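Local coordinates for protein alkaline phosphatase D (Bacillus subtilis, PDB 2YEQ) that hydrolyses phosphate esters, acting as a phosphodiesterase and alkaline phosphatase, with an active site that holds iron(III) and calcium, at residues A[46-52]-A[88-94]; A[261-265]-A[309-313]; A[269-275]-A[323-329]. Residues are numbered along the deposited sequence.

Interaction 1 of 3, residues A[46-52]-A[88-94]; sequences VKWEVAK and YYYRFKT. With PE5 (3,6,9,12,15,18,21,24-octaoxahexacosan-1-ol), chain P; PE5 (3,6,9,12,15,18,21,24-octaoxahexacosan-1-ol), chain X.
These are the two central strands of the four-stranded antiparallel sheet in the N-terminal E-set domain, a beta sandwich whose other layer includes strands 23-28 and 74-79. Residues 46-51 and 88-94 are extended; K52 (phi/psi -80/-14) turns out of the strand. Strand axes approach to 4.5 Å at 157°, with V50 opposite Y90 and W48 opposite F92 as non-hydrogen-bonded pairs (CA-CA 4.4 Å each). Y88 CB packs 3.8 Å from V50 CG1, and the hydroxyl reaches E83 N. Y89 hydrogen-bonds A51 both ways: A51 N to Y89 O 2.8 Å, Y89 N to A51 O 2.9 Å. The Y89 hydroxyl hydrogen-bonds a PE5 other than P or X. Y90 (chi1 p) lies with V50, W48 and F92 on the face covered by L25 and V77. R91 pairs with E49 through R91 N to E49 O and E49 N to R91 O, both 3.1 Å; on this opposite face, R91 (p, then extended) clasps E49 (m, t) in a salt bridge, with E49 OE1 3.2 Å from R91 NE and 3.0 Å from R91 NH2. F92 (m) places CD1 3.8 Å from both V46 CG1 and W48 CB, and packs on V75. K93 closes the next pair, K93 N to K47 O 2.9 Å and K47 N to K93 O 2.7 Å; the K47 amine turns off to T64. T94 faces V46, CA atoms 4.7 Å apart. PE5 molecules, probably from the crystallisation liquor, accept hydrogen bonds from two basic ends: K52 NZ to O2 of chain X, 3.0 Å, and R91 NH1 to O3 of chain P, 2.5 Å.

Interaction 2 of 3, residues A[261-265]-A[309-313]; sequences LYRHF and EQEQW. With PE5 (3,6,9,12,15,18,21,24-octaoxahexacosan-1-ol), chain V.
Residues 261-262 are loop leading into an extended run, 263-265, that opens strand 263-267. Residues 309-313 form one turn of helix 308-320, tied by W313 N to E309 O at 2.9 Å. The backbones stay well apart, the nearest CA pairs being Y262 with Q310 at 7.7 Å and R263 with W313 at 9.3 Å. Y262 (chi1 p) points at the helix and meets Q310 with its face and W313 with its edge. Q310, extended with chi1 and chi2 both t, lays its CG 3.7 Å from the centroid of the Y262 ring, almost on the ring normal, as a CH-pi contact. W313 (chi1 t) takes that edge on its face: the Y262 ring and the W313 six-membered ring have centroids 4.7 Å apart and planes at 56°, with Y262 CD1 3.6 Å from W313 CE3. In the calcineurin-like phosphatase domain, helix 308-320, which packs on the mixed sheet, here reaches with W313 to the start of edge strand 263-267 and the loop before it. Farther along the strand, W313 CZ2 approaches R263 C at 3.4 Å and H264 CB at 3.6 Å, while the H264 imidazole turns off to S272. R263 heads away from the helix; its NH1 bonds L261 O at 2.8 Å and its NH2 bridges to D17. A PE5 molecule (chain V) lies alongside, its C1 3.9 Å from W313 NE1.

Interaction 3 of 3, residues A[269-275]-A[323-329]; sequences NLASFNV and AHWNVLA
Two neighbouring parallel strands of the calcineurin-like domain's seven-stranded mixed sheet meet here, joined along the chain by helix 308-320 in a beta-alpha-beta crossover. Axes of 271-275 and 325-329 approach to 4.6 Å at 19°, with S272 beside N326, F273 beside V327, N274 beside L328 and V275 beside A329, CA atoms 4.8 to 5.0 Å apart. V327 has the most surface covered. Its backbone links two residues of the partner: V327 N to S272 O 2.8 Å and N274 N to V327 O 2.8 Å. Its side chain (chi1 t) lies with that of F273 (m), F273 CD1 to V327 CB being 3.6 Å, on the face where F273 meets F147 of the other sheet. A329 extends the bonding, A329 N to N274 O 2.9 Å, and its CB touches V275 CG2 at 4.3 Å. Toward the strand starts, S272 N bonds W325 O at 2.8 Å and H324 N bonds N269 O at 3.0 Å; W325 N to L270 O, also 3.0 Å, is weak. L270 and A271 form a classic beta bulge opposite Y267, and the W325 indole nitrogen reaches T448. N274 (m) belongs to the opposite face, under L314 and L318 of the helix. Its OD1 bonds N317, while N274 ND2 adds a second bond to V327 O at 3.2 Å. S272 OG is hydrogen-bonded to H264 NE2, and N326 OD1 to S321 OG. On that face a water knits three side chains together, 2.6 Å from S272 OG, 3.0 Å from N274 ND2 and 2.8 Å from N326 OD1.

How the interactions relate
Interaction 1 stands apart in the N-terminal domain, its centre about 31 Å from that of interaction 2 and 30 Å from that of interaction 3. The latter two belong to the catalytic domain, cross along the chain and have centres about 13 Å apart. Strands 263-267 and 271-275 are antiparallel neighbours, F265 O lying 2.8 Å from F273 N, and H264 NE2 lies 2.8 Å from S272 OG. Helix 308-320, used in interaction 2, leads into strand 325-329 of interaction 3. Strand 374-378 follows 325-329 in the same sheet, and just beyond its end in the sequence come D380, a calcium ligand, and H382, an iron ligand.

Interaction 1 of 3, residues A[46-52]-A[88-94]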
loop_
_atom_site.group_PDB
_atom_site.type_symbol
_atom_site.label_atom_id
_atom_site.label_comp_id
_atom_site.label_asym_id
_atom_site.label_seq_id
_atom_site.Cartn_x
_atom_site.Cartn_y
_atom_site.Cartn_z
ATOM N N VAL A 46 -5.591 -8.373 27.775
ATOM C CA VAL A 46 -4.702 -9.097 26.859
ATOM C C VAL A 46 -3.271 -8.829 27.280
ATOM O O VAL A 46 -2.816 -7.666 27.297
ATOM C CB VAL A 46 -4.932 -8.703 25.379
ATOM C CG1 VAL A 46 -3.993 -9.528 24.444
ATOM C CG2 VAL A 46 -6.393 -8.942 24.972
ATOM N N LYS A 47 -2.567 -9.894 27.665
ATOM C CA LYS A 47 -1.167 -9.763 28.064
ATOM C C LYS A 47 -0.301 -9.834 26.824
ATOM O O LYS A 47 -0.677 -10.454 25.816
ATOM C CB LYS A 47 -0.775 -10.872 29.050
ATOM C CG LYS A 47 -1.495 -10.750 30.412
ATOM C CD LYS A 47 -0.906 -11.688 31.463
ATOM C CE LYS A 47 -1.520 -11.468 32.851
ATOM N NZ LYS A 47 -1.751 -10.015 33.176
ATOM N N TRP A 48 0.855 -9.184 26.882
ATOM C CA TRP A 48 1.791 -9.223 25.776
ATOM C C TRP A 48 3.223 -9.301 26.279
ATOM O O TRP A 48 3.558 -8.776 27.350
ATOM C CB TRP A 48 1.634 -7.995 24.865
ATOM C CG TRP A 48 1.767 -6.687 25.589
ATOM C CD1 TRP A 48 0.775 -5.990 26.220
ATOM C CD2 TRP A 48 2.963 -5.933 25.771
ATOM N NE1 TRP A 48 1.284 -4.831 26.757
ATOM C CE2 TRP A 48 2.624 -4.773 26.491
ATOM C CE3 TRP A 48 4.286 -6.105 25.363
ATOM C CZ2 TRP A 48 3.571 -3.804 26.831
ATOM C CZ3 TRP A 48 5.215 -5.145 25.698
ATOM C CH2 TRP A 48 4.859 -4.017 26.427
ATOM N N GLU A 49 4.066 -9.922 25.463
ATOM C CA GLU A 49 5.480 -10.100 25.773
ATOM C C GLU A 49 6.328 -9.905 24.514
ATOM O O GLU A 49 5.948 -10.333 23.412
ATOM C CB GLU A 49 5.744 -11.516 26.300
ATOM C CG GLU A 49 5.139 -11.826 27.653
ATOM C CD GLU A 49 5.334 -13.287 28.061
ATOM O OE1 GLU A 49 5.477 -14.178 27.176
ATOM O OE2 GLU A 49 5.343 -13.531 29.285
ATOM N N VAL A 50 7.483 -9.285 24.705
ATOM C CA VAL A 50 8.488 -9.130 23.684
ATOM C C VAL A 50 9.787 -9.781 24.198
ATOM O O VAL A 50 10.242 -9.502 25.318
ATOM C CB VAL A 50 8.756 -7.642 23.393
ATOM C CG1 VAL A 50 9.858 -7.488 22.347
ATOM C CG2 VAL A 50 7.457 -6.945 22.945
ATOM N N ALA A 51 10.374 -10.628 23.373
ATOM C CA ALA A 51 11.564 -11.379 23.743
ATOM C C ALA A 51 12.642 -11.269 22.673
ATOM O O ALA A 51 12.368 -10.954 21.494
ATOM C CB ALA A 51 11.194 -12.865 23.977
ATOM N N LYS A 52 13.870 -11.587 23.063
ATOM C CA LYS A 52 14.973 -11.666 22.100
ATOM C C LYS A 52 14.985 -12.975 21.331
ATOM O O LYS A 52 15.648 -13.086 20.303
ATOM C CB LYS A 52 16.310 -11.465 22.802
ATOM C CG LYS A 52 16.391 -10.159 23.570
ATOM C CD LYS A 52 17.835 -9.762 23.913
ATOM C CE LYS A 52 18.152 -9.926 25.394
ATOM N NZ LYS A 52 19.232 -8.994 25.863
ATOM N N TYR A 88 13.132 -8.861 17.256
ATOM C CA TYR A 88 12.447 -9.360 18.450
ATOM C C TYR A 88 11.313 -10.269 18.063
ATOM O O TYR A 88 10.853 -10.256 16.910
ATOM C CB TYR A 88 11.902 -8.218 19.273
ATOM C CG TYR A 88 12.942 -7.319 19.904
ATOM C CD1 TYR A 88 13.483 -7.618 21.164
ATOM C CD2 TYR A 88 13.350 -6.151 19.284
ATOM C CE1 TYR A 88 14.396 -6.798 21.768
ATOM C CE2 TYR A 88 14.275 -5.299 19.898
ATOM C CZ TYR A 88 14.795 -5.634 21.138
ATOM O OH TYR A 88 15.696 -4.792 21.748
ATOM N N TYR A 89 10.869 -11.062 19.036
ATOM C CA TYR A 89 9.686 -11.885 18.907
ATOM C C TYR A 89 8.648 -11.365 19.881
ATOM O O TYR A 89 9.002 -10.786 20.934
ATOM C CB TYR A 89 10.017 -13.350 19.176
ATOM C CG TYR A 89 11.014 -13.863 18.178
ATOM C CD1 TYR A 89 12.384 -13.711 18.401
ATOM C CD2 TYR A 89 10.595 -14.440 16.987
ATOM C CE1 TYR A 89 13.312 -14.147 17.468
ATOM C CE2 TYR A 89 11.511 -14.882 16.038
ATOM C CZ TYR A 89 12.873 -14.731 16.288
ATOM O OH TYR A 89 13.809 -15.158 15.369
ATOM N N TYR A 90 7.377 -11.547 19.528
ATOM C CA TYR A 90 6.293 -11.075 20.368
ATOM C C TYR A 90 5.119 -12.026 20.314
ATOM O O TYR A 90 4.949 -12.769 19.346
ATOM C CB TYR A 90 5.892 -9.633 19.979
ATOM C CG TYR A 90 5.289 -9.521 18.591
ATOM C CD1 TYR A 90 6.099 -9.357 17.479
ATOM C CD2 TYR A 90 3.901 -9.567 18.400
ATOM C CE1 TYR A 90 5.557 -9.267 16.219
ATOM C CE2 TYR A 90 3.354 -9.473 17.141
ATOM C CZ TYR A 90 4.168 -9.322 16.057
ATOM O OH TYR A 90 3.641 -9.262 14.802
ATOM N N ARG A 91 4.304 -12.006 21.369
ATOM C CA ARG A 91 3.064 -12.781 21.396
ATOM C C ARG A 91 2.119 -12.218 22.430
ATOM O O ARG A 91 2.523 -11.452 23.309
ATOM C CB ARG A 91 3.337 -14.259 21.692
ATOM C CG ARG A 91 3.767 -14.471 23.099
ATOM C CD ARG A 91 3.949 -15.944 23.435
ATOM N NE ARG A 91 4.581 -16.045 24.746
ATOM C CZ ARG A 91 5.025 -17.174 25.280
ATOM N NH1 ARG A 91 4.932 -18.318 24.611
ATOM N NH2 ARG A 91 5.586 -17.146 26.483
ATOM N N PHE A 92 0.859 -12.609 22.300
ATOM C CA PHE A 92 -0.194 -12.169 23.191
ATOM C C PHE A 92 -0.793 -13.376 23.891
ATOM O O PHE A 92 -0.778 -14.483 23.358
ATOM C CB PHE A 92 -1.314 -11.478 22.403
ATOM C CG PHE A 92 -0.879 -10.254 21.652
ATOM C CD1 PHE A 92 -0.915 -9.004 22.255
ATOM C CD2 PHE A 92 -0.453 -10.346 20.342
ATOM C CE1 PHE A 92 -0.545 -7.871 21.556
ATOM C CE2 PHE A 92 -0.061 -9.200 19.627
ATOM C CZ PHE A 92 -0.114 -7.970 20.244
ATOM N N LYS A 93 -1.395 -13.128 25.047
ATOM C CA LYS A 93 -2.119 -14.149 25.799
ATOM C C LYS A 93 -3.372 -13.503 26.368
ATOM O O LYS A 93 -3.298 -12.415 26.927
ATOM C CB LYS A 93 -1.239 -14.666 26.930
ATOM C CG LYS A 93 -1.776 -15.837 27.697
ATOM C CD LYS A 93 -0.998 -15.987 29.022
ATOM C CE LYS A 93 -1.077 -17.395 29.608
ATOM N NZ LYS A 93 0.027 -17.650 30.586
ATOM N N THR A 94 -4.509 -14.166 26.201
ATOM C CA THR A 94 -5.751 -13.717 26.808
ATOM C C THR A 94 -6.392 -14.927 27.470
ATOM O O THR A 94 -6.660 -15.929 26.821
ATOM C CB THR A 94 -6.670 -12.975 25.792
ATOM O OG1 THR A 94 -7.761 -12.371 26.491
ATOM C CG2 THR A 94 -7.168 -13.887 24.663
HETATM C C50 PE5 P . 6.812 -20.185 27.688
HETATM O O1 PE5 P . 6.362 -20.576 26.388
HETATM C C1 PE5 P . 7.365 -20.443 25.367
HETATM C C2 PE5 P . 6.852 -20.983 24.029
HETATM O O2 PE5 P . 6.904 -19.974 23.005
HETATM C C3 PE5 P . 6.439 -20.385 21.700
HETATM C C4 PE5 P . 4.926 -20.174 21.493
HETATM O O3 PE5 P . 4.356 -19.129 22.287
HETATM O O1 PE5 X . 18.980 -6.359 27.614
HETATM C C1 PE5 X . 17.610 -6.449 28.015
HETATM C C2 PE5 X . 17.396 -7.588 29.018
HETATM O O2 PE5 X . 17.515 -8.860 28.369
HETATM C C3 PE5 X . 16.899 -9.952 29.063
HETATM C C4 PE5 X . 17.389 -11.257 28.469
#

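Interaction 2 of 3, residues A[261-265]-A[309-313]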
loop_
_atom_site.group_PDB
_atom_site.type_symbol
_atom_site.label_atom_id
_atom_site.label_comp_id
_atom_site.label_asym_id
_atom_site.label_seq_id
_atom_site.Cartn_x
_atom_site.Cartn_y
_atom_site.Cartn_z
ATOM N N LEU A 261 -2.418 9.906 8.998
ATOM C CA LEU A 261 -1.729 8.746 8.469
ATOM C C LEU A 261 -0.378 9.121 7.830
ATOM O O LEU A 261 0.583 8.364 7.945
ATOM C CB LEU A 261 -2.586 8.000 7.477
ATOM C CG LEU A 261 -2.170 6.560 7.150
ATOM C CD1 LEU A 261 -2.106 5.664 8.421
ATOM C CD2 LEU A 261 -3.100 5.965 6.140
ATOM N N TYR A 262 -0.276 10.268 7.158
ATOM C CA TYR A 262 1.037 10.619 6.615
ATOM C C TYR A 262 2.066 10.781 7.726
ATOM O O TYR A 262 1.763 11.264 8.811
ATOM C CB TYR A 262 0.991 11.798 5.634
ATOM C CG TYR A 262 0.777 13.177 6.198
ATOM C CD1 TYR A 262 1.829 13.909 6.724
ATOM C CD2 TYR A 262 -0.473 13.786 6.106
ATOM C CE1 TYR A 262 1.640 15.211 7.186
ATOM C CE2 TYR A 262 -0.676 15.075 6.556
ATOM C CZ TYR A 262 0.365 15.783 7.085
ATOM O OH TYR A 262 0.129 17.051 7.514
ATOM N N ARG A 263 3.273 10.274 7.475
ATOM C CA ARG A 263 4.289 10.241 8.496
ATOM C C ARG A 263 5.672 9.972 7.894
ATOM O O ARG A 263 5.799 9.597 6.731
ATOM C CB ARG A 263 3.970 9.188 9.562
ATOM C CG ARG A 263 3.752 7.785 9.021
ATOM C CD ARG A 263 2.849 6.980 9.970
ATOM N NE ARG A 263 2.763 5.531 9.697
ATOM C CZ ARG A 263 2.112 4.953 8.699
ATOM N NH1 ARG A 263 1.426 5.647 7.787
ATOM N NH2 ARG A 263 2.107 3.643 8.629
ATOM N N HIS A 264 6.688 10.220 8.701
ATOM C CA HIS A 264 8.061 10.157 8.232
ATOM C C HIS A 264 8.966 9.390 9.197
ATOM O O HIS A 264 8.797 9.434 10.403
ATOM C CB HIS A 264 8.587 11.580 8.014
ATOM C CG HIS A 264 10.074 11.658 7.861
ATOM N ND1 HIS A 264 10.928 11.774 8.938
ATOM C CD2 HIS A 264 10.860 11.616 6.756
ATOM C CE1 HIS A 264 12.176 11.802 8.502
ATOM N NE2 HIS A 264 12.163 11.702 7.182
ATOM N N PHE A 265 9.945 8.684 8.641
ATOM C CA PHE A 265 11.000 8.089 9.449
ATOM C C PHE A 265 12.264 7.871 8.596
ATOM O O PHE A 265 12.197 7.842 7.374
ATOM C CB PHE A 265 10.535 6.764 10.066
ATOM C CG PHE A 265 10.303 5.677 9.064
ATOM C CD1 PHE A 265 9.108 5.612 8.355
ATOM C CD2 PHE A 265 11.269 4.711 8.824
ATOM C CE1 PHE A 265 8.891 4.615 7.423
ATOM C CE2 PHE A 265 11.055 3.714 7.900
ATOM C CZ PHE A 265 9.864 3.667 7.187
ATOM N N GLU A 309 -0.713 21.614 4.187
ATOM C CA GLU A 309 0.098 21.221 5.342
ATOM C C GLU A 309 1.032 20.058 5.005
ATOM O O GLU A 309 2.202 20.084 5.362
ATOM C CB GLU A 309 -0.772 20.789 6.517
ATOM C CG GLU A 309 -0.655 21.652 7.745
ATOM C CD GLU A 309 -1.933 22.425 8.012
ATOM O OE1 GLU A 309 -2.361 23.195 7.117
ATOM O OE2 GLU A 309 -2.515 22.249 9.105
ATOM N N GLN A 310 0.494 19.032 4.346
ATOM C CA GLN A 310 1.287 17.877 3.993
ATOM C C GLN A 310 2.361 18.256 2.978
ATOM O O GLN A 310 3.469 17.710 3.010
ATOM C CB GLN A 310 0.421 16.778 3.426
ATOM C CG GLN A 310 1.185 15.507 3.151
ATOM C CD GLN A 310 0.315 14.379 2.671
ATOM O OE1 GLN A 310 -0.888 14.551 2.348
ATOM N NE2 GLN A 310 0.901 13.219 2.599
ATOM N N GLU A 311 2.015 19.150 2.055
ATOM C CA GLU A 311 2.984 19.638 1.079
ATOM C C GLU A 311 4.178 20.302 1.777
ATOM O O GLU A 311 5.337 20.016 1.440
ATOM C CB GLU A 311 2.326 20.607 0.103
ATOM C CG GLU A 311 3.181 20.923 -1.110
ATOM C CD GLU A 311 2.517 21.933 -2.034
ATOM O OE1 GLU A 311 2.585 23.128 -1.706
ATOM O OE2 GLU A 311 1.953 21.533 -3.082
ATOM N N GLN A 312 3.896 21.169 2.742
ATOM C CA GLN A 312 4.933 21.895 3.443
ATOM C C GLN A 312 5.767 20.950 4.319
ATOM O O GLN A 312 6.991 21.097 4.422
ATOM C CB GLN A 312 4.345 23.026 4.289
ATOM C CG GLN A 312 5.388 23.924 4.961
ATOM C CD GLN A 312 6.369 24.566 3.957
ATOM O OE1 GLN A 312 7.601 24.416 4.069
ATOM N NE2 GLN A 312 5.816 25.268 2.959
ATOM N N TRP A 313 5.094 20.008 4.969
ATOM C CA TRP A 313 5.755 18.991 5.766
ATOM C C TRP A 313 6.714 18.186 4.889
ATOM O O TRP A 313 7.835 17.916 5.276
ATOM C CB TRP A 313 4.685 18.098 6.424
ATOM C CG TRP A 313 5.128 16.752 6.947
ATOM C CD1 TRP A 313 5.596 16.462 8.199
ATOM C CD2 TRP A 313 5.093 15.505 6.231
ATOM N NE1 TRP A 313 5.866 15.108 8.293
ATOM C CE2 TRP A 313 5.556 14.506 7.104
ATOM C CE3 TRP A 313 4.688 15.139 4.952
ATOM C CZ2 TRP A 313 5.628 13.176 6.734
ATOM C CZ3 TRP A 313 4.766 13.823 4.593
ATOM C CH2 TRP A 313 5.246 12.856 5.480
HETATM C C50 PE5 V . 1.725 17.005 11.551
HETATM O O1 PE5 V . 1.865 15.588 11.437
HETATM C C1 PE5 V . 3.212 15.149 11.199
HETATM C C2 PE5 V . 3.238 13.646 10.910
HETATM O O2 PE5 V . 3.391 12.917 12.134
HETATM C C3 PE5 V . 2.859 11.582 12.151
HETATM C C4 PE5 V . 2.472 11.168 13.560
#

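Interaction 3 of 3, residues A[269-275]-A[323-329]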
loop_
_atom_site.group_PDB
_atom_site.type_symbol
_atom_site.label_atom_id
_atom_site.label_comp_id
_atom_site.label_asym_id
_atom_site.label_seq_id
_atom_site.Cartn_x
_atom_site.Cartn_y
_atom_site.Cartn_z
ATOM N N ASN A 269 21.152 6.569 8.319
ATOM C CA ASN A 269 21.427 7.636 7.361
ATOM C C ASN A 269 21.294 7.146 5.948
ATOM O O ASN A 269 21.673 7.835 5.014
ATOM C CB ASN A 269 22.830 8.207 7.573
ATOM C CG ASN A 269 23.944 7.228 7.165
ATOM O OD1 ASN A 269 23.697 6.086 6.727
ATOM N ND2 ASN A 269 25.183 7.673 7.327
ATOM N N LEU A 270 20.782 5.943 5.775
ATOM C CA LEU A 270 20.663 5.382 4.451
ATOM C C LEU A 270 19.453 5.942 3.667
ATOM O O LEU A 270 19.557 6.223 2.462
ATOM C CB LEU A 270 20.568 3.855 4.546
ATOM C CG LEU A 270 20.497 3.027 3.265
ATOM C CD1 LEU A 270 21.706 3.251 2.369
ATOM C CD2 LEU A 270 20.339 1.509 3.604
ATOM N N ALA A 271 18.294 6.024 4.313
ATOM C CA ALA A 271 17.066 6.385 3.571
ATOM C C ALA A 271 16.082 7.113 4.476
ATOM O O ALA A 271 15.867 6.696 5.624
ATOM C CB ALA A 271 16.417 5.155 2.955
ATOM N N SER A 272 15.529 8.204 3.953
ATOM C CA SER A 272 14.485 8.992 4.606
ATOM C C SER A 272 13.167 8.682 3.881
ATOM O O SER A 272 13.075 8.849 2.666
ATOM C CB SER A 272 14.835 10.478 4.515
ATOM O OG SER A 272 13.761 11.315 4.916
ATOM N N PHE A 273 12.175 8.183 4.623
ATOM C CA PHE A 273 10.922 7.693 4.037
ATOM C C PHE A 273 9.791 8.654 4.392
ATOM O O PHE A 273 9.552 8.903 5.562
ATOM C CB PHE A 273 10.583 6.320 4.591
ATOM C CG PHE A 273 11.447 5.221 4.051
ATOM C CD1 PHE A 273 11.139 4.614 2.863
ATOM C CD2 PHE A 273 12.582 4.806 4.741
ATOM C CE1 PHE A 273 11.929 3.598 2.347
ATOM C CE2 PHE A 273 13.384 3.781 4.237
ATOM C CZ PHE A 273 13.056 3.186 3.030
ATOM N N ASN A 274 9.150 9.188 3.370
ATOM C CA ASN A 274 7.973 10.040 3.511
ATOM C C ASN A 274 6.792 9.231 3.046
ATOM O O ASN A 274 6.635 8.996 1.852
ATOM C CB ASN A 274 8.133 11.292 2.647
ATOM C CG ASN A 274 9.385 12.084 3.007
ATOM O OD1 ASN A 274 9.420 12.797 4.009
ATOM N ND2 ASN A 274 10.459 11.867 2.242
ATOM N N VAL A 275 5.982 8.785 4.002
ATOM C CA VAL A 275 4.787 8.009 3.716
ATOM C C VAL A 275 3.611 9.008 3.538
ATOM O O VAL A 275 3.230 9.683 4.483
ATOM C CB VAL A 275 4.494 7.010 4.877
ATOM C CG1 VAL A 275 3.288 6.190 4.571
ATOM C CG2 VAL A 275 5.735 6.080 5.113
ATOM N N ALA A 323 20.088 11.988 4.347
ATOM C CA ALA A 323 20.173 10.560 4.060
ATOM C C ALA A 323 20.660 10.334 2.653
ATOM O O ALA A 323 20.554 11.217 1.826
ATOM C CB ALA A 323 18.808 9.880 4.266
ATOM N N HIS A 324 21.187 9.140 2.378
ATOM C CA HIS A 324 21.599 8.762 1.018
ATOM C C HIS A 324 20.457 8.694 0.021
ATOM O O HIS A 324 20.688 8.851 -1.181
ATOM C CB HIS A 324 22.320 7.409 1.006
ATOM C CG HIS A 324 23.671 7.454 1.649
ATOM N ND1 HIS A 324 24.739 8.113 1.082
ATOM C CD2 HIS A 324 24.116 6.963 2.832
ATOM C CE1 HIS A 324 25.788 8.016 1.882
ATOM N NE2 HIS A 324 25.434 7.332 2.955
ATOM N N TRP A 325 19.237 8.432 0.506
ATOM C CA TRP A 325 18.057 8.359 -0.352
ATOM C C TRP A 325 16.852 9.065 0.295
ATOM O O TRP A 325 16.708 9.094 1.523
ATOM C CB TRP A 325 17.691 6.908 -0.617
ATOM C CG TRP A 325 18.768 6.131 -1.325
ATOM C CD1 TRP A 325 19.726 5.351 -0.751
ATOM C CD2 TRP A 325 19.007 6.098 -2.719
ATOM N NE1 TRP A 325 20.548 4.809 -1.716
ATOM C CE2 TRP A 325 20.126 5.253 -2.936
ATOM C CE3 TRP A 325 18.388 6.693 -3.817
ATOM C CZ2 TRP A 325 20.631 5.008 -4.202
ATOM C CZ3 TRP A 325 18.870 6.440 -5.055
ATOM C CH2 TRP A 325 19.989 5.599 -5.252
ATOM N N ASN A 326 16.011 9.643 -0.549
ATOM C CA ASN A 326 14.756 10.291 -0.116
ATOM C C ASN A 326 13.657 9.553 -0.827
ATOM O O ASN A 326 13.693 9.411 -2.041
ATOM C CB ASN A 326 14.759 11.759 -0.513
ATOM C CG ASN A 326 15.684 12.567 0.321
ATOM O OD1 ASN A 326 15.508 12.661 1.529
ATOM N ND2 ASN A 326 16.695 13.176 -0.314
ATOM N N VAL A 327 12.720 8.998 -0.065
ATOM C CA VAL A 327 11.734 8.072 -0.630
ATOM C C VAL A 327 10.331 8.641 -0.403
ATOM O O VAL A 327 10.057 9.153 0.679
ATOM C CB VAL A 327 11.856 6.683 0.014
ATOM C CG1 VAL A 327 10.869 5.660 -0.627
ATOM C CG2 VAL A 327 13.324 6.171 -0.109
ATOM N N LEU A 328 9.516 8.602 -1.451
ATOM C CA LEU A 328 8.086 8.896 -1.374
ATOM C C LEU A 328 7.314 7.581 -1.483
ATOM O O LEU A 328 7.208 6.999 -2.536
ATOM C CB LEU A 328 7.652 9.844 -2.500
ATOM C CG LEU A 328 8.308 11.217 -2.648
ATOM C CD1 LEU A 328 7.443 12.115 -3.597
ATOM C CD2 LEU A 328 8.544 11.821 -1.308
ATOM N N ALA A 329 6.820 7.096 -0.364
ATOM C CA ALA A 329 6.019 5.877 -0.352
ATOM C C ALA A 329 4.576 6.342 -0.472
ATOM O O ALA A 329 4.035 6.889 0.484
ATOM C CB ALA A 329 6.216 5.148 0.949
HETATM O O HOH W 1 13.119 12.944 2.999
#